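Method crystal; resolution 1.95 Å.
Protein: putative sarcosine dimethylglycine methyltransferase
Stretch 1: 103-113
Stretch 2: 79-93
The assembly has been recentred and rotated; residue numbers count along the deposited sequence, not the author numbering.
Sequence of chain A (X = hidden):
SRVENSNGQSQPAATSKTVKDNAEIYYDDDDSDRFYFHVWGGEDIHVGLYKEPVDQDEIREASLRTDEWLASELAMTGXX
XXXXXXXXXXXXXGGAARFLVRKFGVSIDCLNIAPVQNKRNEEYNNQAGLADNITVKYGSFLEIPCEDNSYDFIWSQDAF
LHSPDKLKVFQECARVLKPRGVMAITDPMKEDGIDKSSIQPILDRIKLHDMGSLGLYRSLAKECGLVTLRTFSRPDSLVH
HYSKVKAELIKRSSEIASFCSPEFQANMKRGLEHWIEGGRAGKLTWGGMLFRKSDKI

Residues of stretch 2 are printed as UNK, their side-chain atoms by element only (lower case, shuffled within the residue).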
ATOM      1  N   LYS A 103     -10.398  10.509  16.988  1.00 14.72           N
ATOM      2  CA  LYS A 103      -8.991  10.090  17.046  1.00 15.51           C
ATOM      3  C   LYS A 103      -8.007  11.277  16.970  1.00 14.94           C
ATOM      4  O   LYS A 103      -7.045  11.325  17.728  1.00 14.31           O
ATOM      5  CB  LYS A 103      -8.667   9.053  15.952  1.00 15.44           C
ATOM      6  CG  LYS A 103      -7.278   8.431  16.102  1.00 19.27           C
ATOM      7  CD  LYS A 103      -7.134   7.217  15.233  1.00 23.87           C
ATOM      8  CE  LYS A 103      -5.986   6.370  15.726  1.00 26.71           C
ATOM      9  NZ  LYS A 103      -6.428   5.690  16.974  1.00 29.89           N
ATOM     10  N   PHE A 104      -8.288  12.231  16.086  1.00 14.65           N
ATOM     11  CA  PHE A 104      -7.379  13.362  15.784  1.00 14.68           C
ATOM     12  C   PHE A 104      -7.890  14.747  16.224  1.00 15.07           C
ATOM     13  O   PHE A 104      -7.122  15.710  16.250  1.00 16.16           O
ATOM     14  CB  PHE A 104      -7.065  13.384  14.271  1.00 14.52           C
ATOM     15  CG  PHE A 104      -6.340  12.165  13.799  1.00 14.26           C
ATOM     16  CD1 PHE A 104      -4.953  12.052  13.979  1.00 14.66           C
ATOM     17  CD2 PHE A 104      -7.042  11.103  13.210  1.00 16.19           C
ATOM     18  CE1 PHE A 104      -4.272  10.910  13.555  1.00 13.94           C
ATOM     19  CE2 PHE A 104      -6.372   9.943  12.773  1.00 15.79           C
ATOM     20  CZ  PHE A 104      -4.988   9.836  12.958  1.00 15.48           C
ATOM     21  N   GLY A 105      -9.166  14.865  16.575  1.00 15.50           N
ATOM     22  CA  GLY A 105      -9.729  16.173  16.900  1.00 15.05           C
ATOM     23  C   GLY A 105      -9.753  17.152  15.721  1.00 14.95           C
ATOM     24  O   GLY A 105      -9.737  18.370  15.918  1.00 15.11           O
ATOM     25  N   VAL A 106      -9.784  16.627  14.494  1.00 15.20           N
ATOM     26  CA  VAL A 106     -10.024  17.430  13.299  1.00 14.37           C
ATOM     27  C   VAL A 106     -11.523  17.780  13.216  1.00 15.77           C
ATOM     28  O   VAL A 106     -12.354  17.251  13.971  1.00 14.99           O
ATOM     29  CB  VAL A 106      -9.654  16.632  11.982  1.00 15.61           C
ATOM     30  CG1 VAL A 106      -8.140  16.428  11.837  1.00 13.38           C
ATOM     31  CG2 VAL A 106     -10.409  15.278  11.922  1.00 13.13           C
ATOM     32  N   SER A 107     -11.860  18.630  12.258  1.00 15.78           N
ATOM     33  CA  SER A 107     -13.241  18.871  11.863  1.00 17.15           C
ATOM     34  C   SER A 107     -13.481  18.283  10.470  1.00 16.40           C
ATOM     35  O   SER A 107     -12.605  18.361   9.599  1.00 16.37           O
ATOM     36  CB  SER A 107     -13.496  20.376  11.839  1.00 17.23           C
ATOM     37  OG  SER A 107     -13.354  20.921  13.159  1.00 21.05           O
ATOM     38  N   ILE A 108     -14.654  17.705  10.257  1.00 15.97           N
ATOM     39  CA  ILE A 108     -14.968  17.041   8.990  1.00 15.81           C
ATOM     40  C   ILE A 108     -16.272  17.571   8.410  1.00 15.71           C
ATOM     41  O   ILE A 108     -17.302  17.567   9.097  1.00 14.88           O
ATOM     42  CB  ILE A 108     -15.129  15.498   9.162  1.00 16.92           C
ATOM     43  CG1 ILE A 108     -13.858  14.843   9.765  1.00 17.26           C
ATOM     44  CG2 ILE A 108     -15.509  14.826   7.829  1.00 14.32           C
ATOM     45  CD1 ILE A 108     -12.725  14.707   8.793  1.00 14.35           C
ATOM     46  N   ASP A 109     -16.242  17.967   7.133  1.00 13.80           N
ATOM     47  CA  ASP A 109     -17.481  18.195   6.390  1.00 13.70           C
ATOM     48  C   ASP A 109     -17.732  16.941   5.553  1.00 13.73           C
ATOM     49  O   ASP A 109     -16.862  16.531   4.780  1.00 12.89           O
ATOM     50  CB  ASP A 109     -17.368  19.391   5.460  1.00 12.94           C
ATOM     51  CG  ASP A 109     -17.232  20.710   6.207  1.00 14.05           C
ATOM     52  OD1 ASP A 109     -17.636  20.810   7.377  1.00 16.38           O
ATOM     53  OD2 ASP A 109     -16.752  21.661   5.603  1.00 15.23           O
ATOM     54  N   CYS A 110     -18.936  16.375   5.673  1.00 12.66           N
ATOM     55  CA  CYS A 110     -19.309  15.198   4.899  1.00 12.80           C
ATOM     56  C   CYS A 110     -20.091  15.666   3.682  1.00 12.70           C
ATOM     57  O   CYS A 110     -20.984  16.533   3.809  1.00 12.92           O
ATOM     58  CB  CYS A 110     -20.166  14.243   5.758  1.00 12.20           C
ATOM     59  SG  CYS A 110     -19.358  13.544   7.164  1.00 14.99           S
ATOM     60  N   LEU A 111     -19.753  15.136   2.507  1.00 11.50           N
ATOM     61  CA  LEU A 111     -20.537  15.384   1.302  1.00 12.69           C
ATOM     62  C   LEU A 111     -21.079  14.065   0.826  1.00 13.16           C
ATOM     63  O   LEU A 111     -20.317  13.115   0.616  1.00 13.59           O
ATOM     64  CB  LEU A 111     -19.723  16.063   0.195  1.00 13.05           C
ATOM     65  CG  LEU A 111     -20.534  16.516  -1.027  1.00 14.06           C
ATOM     66  CD1 LEU A 111     -21.481  17.643  -0.649  1.00 12.15           C
ATOM     67  CD2 LEU A 111     -19.547  17.002  -2.107  1.00 13.94           C
ATOM     68  N   ASN A 112     -22.394  13.982   0.668  1.00 11.72           N
ATOM     69  CA  ASN A 112     -22.989  12.704   0.345  1.00 13.16           C
ATOM     70  C   ASN A 112     -24.273  12.944  -0.452  1.00 13.08           C
ATOM     71  O   ASN A 112     -25.004  13.906  -0.160  1.00 13.33           O
ATOM     72  CB  ASN A 112     -23.284  11.967   1.655  1.00 12.49           C
ATOM     73  CG  ASN A 112     -23.496  10.484   1.484  1.00 15.78           C
ATOM     74  OD1 ASN A 112     -22.622   9.769   0.978  1.00 21.89           O
ATOM     75  ND2 ASN A 112     -24.616   9.982   2.001  1.00 16.35           N
ATOM     76  N   ILE A 113     -24.534  12.065  -1.415  1.00 13.69           N
ATOM     77  CA  ILE A 113     -25.664  12.215  -2.327  1.00 16.01           C
ATOM     78  C   ILE A 113     -26.962  11.623  -1.779  1.00 15.61           C
ATOM     79  O   ILE A 113     -28.012  11.920  -2.300  1.00 16.84           O
ATOM     80  CB  ILE A 113     -25.348  11.638  -3.765  1.00 16.21           C
ATOM     81  CG1 ILE A 113     -26.263  12.234  -4.840  1.00 19.70           C
ATOM     82  CG2 ILE A 113     -25.380  10.094  -3.797  1.00 16.74           C
ATOM     83  CD1 ILE A 113     -26.025  13.742  -5.165  1.00 22.32           C
ATOM     84  N   UNK A  79      -1.017  16.283   8.006  1.00 11.38           N
ATOM     85  CA  UNK A  79      -2.259  17.071   7.830  1.00 12.68           C
ATOM     86  C   UNK A  79      -3.285  16.886   8.942  1.00 13.19           C
ATOM     87  O   UNK A  79      -4.198  17.730   9.082  1.00 14.35           O
ATOM     88  c   UNK A  79      -2.981  16.846   6.467  1.00 13.02           C
ATOM     89  c   UNK A  79      -3.407  15.372   6.276  1.00 12.44           C
ATOM     90  c   UNK A  79      -2.122  17.377   5.276  1.00 15.52           C
ATOM     91  N   UNK A  80      -3.141  15.846   9.758  1.00 12.68           N
ATOM     92  CA  UNK A  80      -4.188  15.523  10.747  1.00 12.95           C
ATOM     93  C   UNK A  80      -3.962  16.198  12.127  1.00 14.37           C
ATOM     94  O   UNK A  80      -4.007  15.579  13.195  1.00 14.65           O
ATOM     95  c   UNK A  80      -6.182  13.878   8.998  1.00  8.92           C
ATOM     96  c   UNK A  80      -5.102  11.745   9.741  1.00 11.81           C
ATOM     97  c   UNK A  80      -4.908  13.274   9.510  1.00  8.35           C
ATOM     98  c   UNK A  80      -4.466  14.001  10.814  1.00 12.89           C
ATOM     99  N   UNK A  81      -3.700  17.496  12.077  1.00 16.22           N
ATOM    100  CA  UNK A  81      -3.528  18.309  13.277  1.00 16.54           C
ATOM    101  C   UNK A  81      -4.904  18.552  13.899  1.00 17.48           C
ATOM    102  O   UNK A  81      -5.923  18.489  13.203  1.00 16.57           O
ATOM    103  c   UNK A  81      -1.509  19.475  12.154  1.00 19.46           C
ATOM    104  n   UNK A  81       0.419  17.989  12.406  1.00 26.01           N
ATOM    105  c   UNK A  81      -0.425  18.828  13.019  1.00 25.08           C
ATOM    106  c   UNK A  81      -2.842  19.638  12.904  1.00 17.38           C
ATOM    107  o   UNK A  81      -0.337  19.096  14.227  1.00 29.52           O
ATOM    108  N   UNK A  82      -4.942  18.817  15.207  1.00 17.96           N
ATOM    109  CA  UNK A  82      -6.166  19.254  15.862  1.00 18.65           C
ATOM    110  C   UNK A  82      -6.707  20.467  15.124  1.00 17.97           C
ATOM    111  O   UNK A  82      -5.946  21.358  14.745  1.00 16.29           O
ATOM    112  c   UNK A  82      -7.391  17.152  19.992  1.00 38.51           C
ATOM    113  c   UNK A  82      -5.904  19.660  17.319  1.00 19.72           C
ATOM    114  c   UNK A  82      -5.547  18.777  19.658  1.00 30.76           C
ATOM    115  n   UNK A  82      -8.655  16.918  20.332  1.00 39.01           N
ATOM    116  c   UNK A  82      -5.281  18.560  18.161  1.00 24.26           C
ATOM    117  n   UNK A  82      -6.919  18.404  20.011  1.00 35.62           N
ATOM    118  n   UNK A  82      -6.613  16.131  19.623  1.00 39.76           N
ATOM    119  N   UNK A  83      -8.020  20.478  14.907  1.00 18.01           N
ATOM    120  CA  UNK A  83      -8.700  21.561  14.176  1.00 19.04           C
ATOM    121  C   UNK A  83      -8.392  21.693  12.650  1.00 17.63           C
ATOM    122  O   UNK A  83      -8.907  22.610  11.990  1.00 16.65           O
ATOM    123  c   UNK A  83      -9.107  24.326  16.936  1.00 22.84           C
ATOM    124  c   UNK A  83      -9.097  22.920  16.335  1.00 22.43           C
ATOM    125  n   UNK A  83      -7.949  24.978  16.954  1.00 24.77           N
ATOM    126  o   UNK A  83     -10.150  24.820  17.373  1.00 30.57           O
ATOM    127  c   UNK A  83      -8.527  22.906  14.900  1.00 18.93           C
ATOM    128  N   UNK A  84      -7.586  20.778  12.083  1.00 16.78           N
ATOM    129  CA  UNK A  84      -7.454  20.702  10.626  1.00 15.76           C
ATOM    130  C   UNK A  84      -8.831  20.397  10.054  1.00 15.63           C
ATOM    131  O   UNK A  84      -9.645  19.720  10.681  1.00 15.77           O
ATOM    132  c   UNK A  84      -6.431  19.599  10.190  1.00 14.19           C
ATOM    133  N   UNK A  85      -9.087  20.880   8.859  1.00 15.72           N
ATOM    134  CA  UNK A  85     -10.403  20.727   8.258  1.00 15.98           C
ATOM    135  C   UNK A  85     -10.343  19.766   7.082  1.00 14.56           C
ATOM    136  O   UNK A  85      -9.579  19.968   6.125  1.00 12.91           O
ATOM    137  n   UNK A  85     -14.882  23.774   7.142  1.00 38.31           N
ATOM    138  c   UNK A  85     -13.125  22.788   8.651  1.00 28.56           C
ATOM    139  c   UNK A  85     -10.915  22.102   7.781  1.00 17.02           C
ATOM    140  c   UNK A  85     -14.619  22.865   8.325  1.00 33.79           C
ATOM    141  c   UNK A  85     -12.393  22.126   7.519  1.00 21.51           C
ATOM    142  N   UNK A  86     -11.147  18.715   7.174  1.00 13.35           N
ATOM    143  CA  UNK A  86     -11.210  17.740   6.112  1.00 12.80           C
ATOM    144  C   UNK A  86     -12.584  17.635   5.532  1.00 13.22           C
ATOM    145  O   UNK A  86     -13.584  18.055   6.161  1.00 13.11           O
ATOM    146  N   UNK A  87     -12.606  17.084   4.323  1.00 12.23           N
ATOM    147  CA  UNK A  87     -13.791  16.849   3.539  1.00 11.44           C
ATOM    148  C   UNK A  87     -13.917  15.354   3.283  1.00 11.69           C
ATOM    149  O   UNK A  87     -12.966  14.700   2.764  1.00 10.42           O
ATOM    150  c   UNK A  87     -13.672  17.626   2.221  1.00 10.72           C
ATOM    151  c   UNK A  87     -16.177  17.757   1.736  1.00 12.62           C
ATOM    152  c   UNK A  87     -14.431  17.984  -0.166  1.00 10.98           C
ATOM    153  c   UNK A  87     -14.757  17.357   1.187  1.00 13.16           C
ATOM    154  N   UNK A  88     -15.065  14.776   3.662  1.00 12.11           N
ATOM    155  CA  UNK A  88     -15.269  13.342   3.414  1.00 12.25           C
ATOM    156  C   UNK A  88     -16.200  13.199   2.218  1.00 12.33           C
ATOM    157  O   UNK A  88     -17.394  13.509   2.318  1.00 12.71           O
ATOM    158  c   UNK A  88     -15.820  12.596   4.637  1.00 12.67           C
ATOM    159  o   UNK A  88     -15.935  10.582   3.239  1.00 16.27           O
ATOM    160  o   UNK A  88     -16.117  10.374   5.409  1.00 18.38           O
ATOM    161  c   UNK A  88     -15.962  11.075   4.403  1.00 13.43           C
ATOM    162  N   UNK A  89     -15.638  12.738   1.092  1.00 12.28           N
ATOM    163  CA  UNK A  89     -16.383  12.572  -0.145  1.00 12.61           C
ATOM    164  C   UNK A  89     -17.006  11.175  -0.181  1.00 13.22           C
ATOM    165  O   UNK A  89     -16.304  10.162  -0.276  1.00 14.80           O
ATOM    166  c   UNK A  89     -15.016  14.268  -1.629  1.00 11.23           C
ATOM    167  c   UNK A  89     -16.234  15.183  -1.941  1.00 10.07           C
ATOM    168  c   UNK A  89     -15.468  12.833  -1.356  1.00 13.10           C
ATOM    169  c   UNK A  89     -14.095  14.302  -2.827  1.00 11.27           C
ATOM    170  N   UNK A  90     -18.317  11.115  -0.061  1.00 13.32           N
ATOM    171  CA  UNK A  90     -19.033   9.838  -0.061  1.00 14.35           C
ATOM    172  C   UNK A  90     -19.115   9.323   1.360  1.00 14.93           C
ATOM    173  O   UNK A  90     -18.885   8.151   1.620  1.00 15.41           O
ATOM    174  N   UNK A  91     -19.467  10.208   2.289  1.00 14.24           N
ATOM    175  CA  UNK A  91     -19.346   9.908   3.709  1.00 14.36           C
ATOM    176  C   UNK A  91     -20.288   8.819   4.303  1.00 13.91           C
ATOM    177  O   UNK A  91     -20.089   8.378   5.426  1.00 14.70           O
ATOM    178  c   UNK A  91     -19.476  11.222   4.482  1.00 13.31           C
ATOM    179  N   UNK A  92     -21.339   8.442   3.576  1.00 14.39           N
ATOM    180  CA  UNK A  92     -22.298   7.419   4.025  1.00 14.06           C
ATOM    181  C   UNK A  92     -22.963   7.892   5.295  1.00 13.53           C
ATOM    182  O   UNK A  92     -23.461   9.016   5.354  1.00 13.55           O
ATOM    183  N   UNK A  93     -22.952   7.051   6.317  1.00 13.42           N
ATOM    184  CA  UNK A  93     -23.538   7.376   7.603  1.00 14.25           C
ATOM    185  C   UNK A  93     -22.628   8.165   8.515  1.00 14.14           C
ATOM    186  O   UNK A  93     -23.034   8.510   9.635  1.00 14.42           O
ATOM    187  c   UNK A  93     -26.440   5.956   7.537  1.00 11.29           C
ATOM    188  c   UNK A  93     -27.213   4.130   6.146  1.00 15.58           C
ATOM    189  o   UNK A  93     -28.257   3.546   5.468  1.00 16.01           O
ATOM    190  c   UNK A  93     -24.899   4.222   6.881  1.00 15.10           C
ATOM    191  c   UNK A  93     -25.928   3.571   6.148  1.00 14.18           C
ATOM    192  c   UNK A  93     -27.466   5.325   6.821  1.00 13.72           C
ATOM    193  c   UNK A  93     -25.149   5.416   7.579  1.00 14.50           C
ATOM    194  c   UNK A  93     -24.045   6.126   8.335  1.00 13.53           C
TER
HETATM  195  O   HOH W   1      -4.278  15.401  15.780  1.00 29.78           O
HETATM  196  O   HOH W   2     -11.700  23.335  12.482  1.00 40.44           O
HETATM  197  O   HOH W   3     -17.781  23.514   7.981  1.00 42.59           O

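Position 79 carries three side-chain carbons, one bearing the other two, and reaches nothing on stretch 1; the fork at the first carbon makes it Val-79. Position 80 has four carbons forked at the second. One terminal carbon lies over a face of the Phe-104 ring, 3.7 Å from Phe-104 CZ, and the other is 4.3 Å from Val-106 CG1. This is Leu-80, whose CD1 makes a CH-pi contact with the ring; a water bridges its O to Phe-104 O.

At position 81 there are three carbons, the third carrying one oxygen and one nitrogen, on a CA-to-CB bond that points away from stretch 1: a side-chain amide of this length is Gln-81. Position 82 shows three carbons, a nitrogen, and a carbon carrying two more nitrogens, a guanidinium and hence Arg-82. Its chain starts away from stretch 1 but curls back, so that one guanidinium face covers Phe-104 O and Gly-105 CA. A CB on Gly-105 would clash with Arg-82 NH2.

Position 83 again has three carbons ending in an oxygen and a nitrogen, so it is Gln-83, and its contribution comes from the backbone: N donates to Gly-105 O at 2.9 Å. A single carbon at position 84 lies 4.0 Å from Val-106 CG1 and identifies Ala-84, which closes a type II turn begun at Gln-81 and accepts a bond at O from Ser-107 N (2.9 Å).

Four carbons in a row ending in nitrogen mark position 85. The nitrogen is 3.2 Å from Asp-109 OD2, as fits Lys-85, and a salt bridge results; a water also links Lys-85 NZ to Asp-109 OD1. Position 86 has no side-chain atoms and is Gly-86. A CB there would sit a tight 3.4 Å from Ile-108 CD1.

Position 87 has four carbons forked at the second, one of them 4.2 Å from Leu-111 CB; it is Leu-87. At position 88 two carbons, the second bearing two oxygens, give Asp-88, whose CB packs 3.9 Å from Ile-108 CG2. Position 89 repeats the four-carbon fork, with a terminal carbon 3.8 Å from Leu-111 CD2, and is Leu-89.

No side-chain atoms appear at position 90, and its backbone angles would jam a CB against the preceding carbonyl: Gly-90. The one carbon of position 91 is 3.4 Å from Cys-110 CB, giving Ala-91. Position 92, bare and with positive phi, is Gly-92; its N donates to Asn-112 OD1 at 3.2 Å. Position 93, a carbon and a six-carbon ring bearing oxygen, is Tyr-93; its CA-to-CB bond points away from stretch 1, and its side chain makes no contact there.

The contact is a parallel strand pairing. Amides and carbonyls alternate as partners from Gly-86 N to Ser-107 O (2.9 Å) through Asp-109 N to Gly-86 O (2.8 Å), Asp-88 N to Asp-109 O (2.7 Å) and Leu-111 N to Asp-88 O (2.9 Å), ending with Gly-90 N to Leu-111 O (2.9 Å). Leu-87, Leu-89, Leu-111 and the Lys-85/Asp-109 salt bridge share one face with Ser-107; Ile-108, Cys-110 and Asp-88 occupy the other.

Stretch 2 79-93: VLQRQAKGLDLGAGY
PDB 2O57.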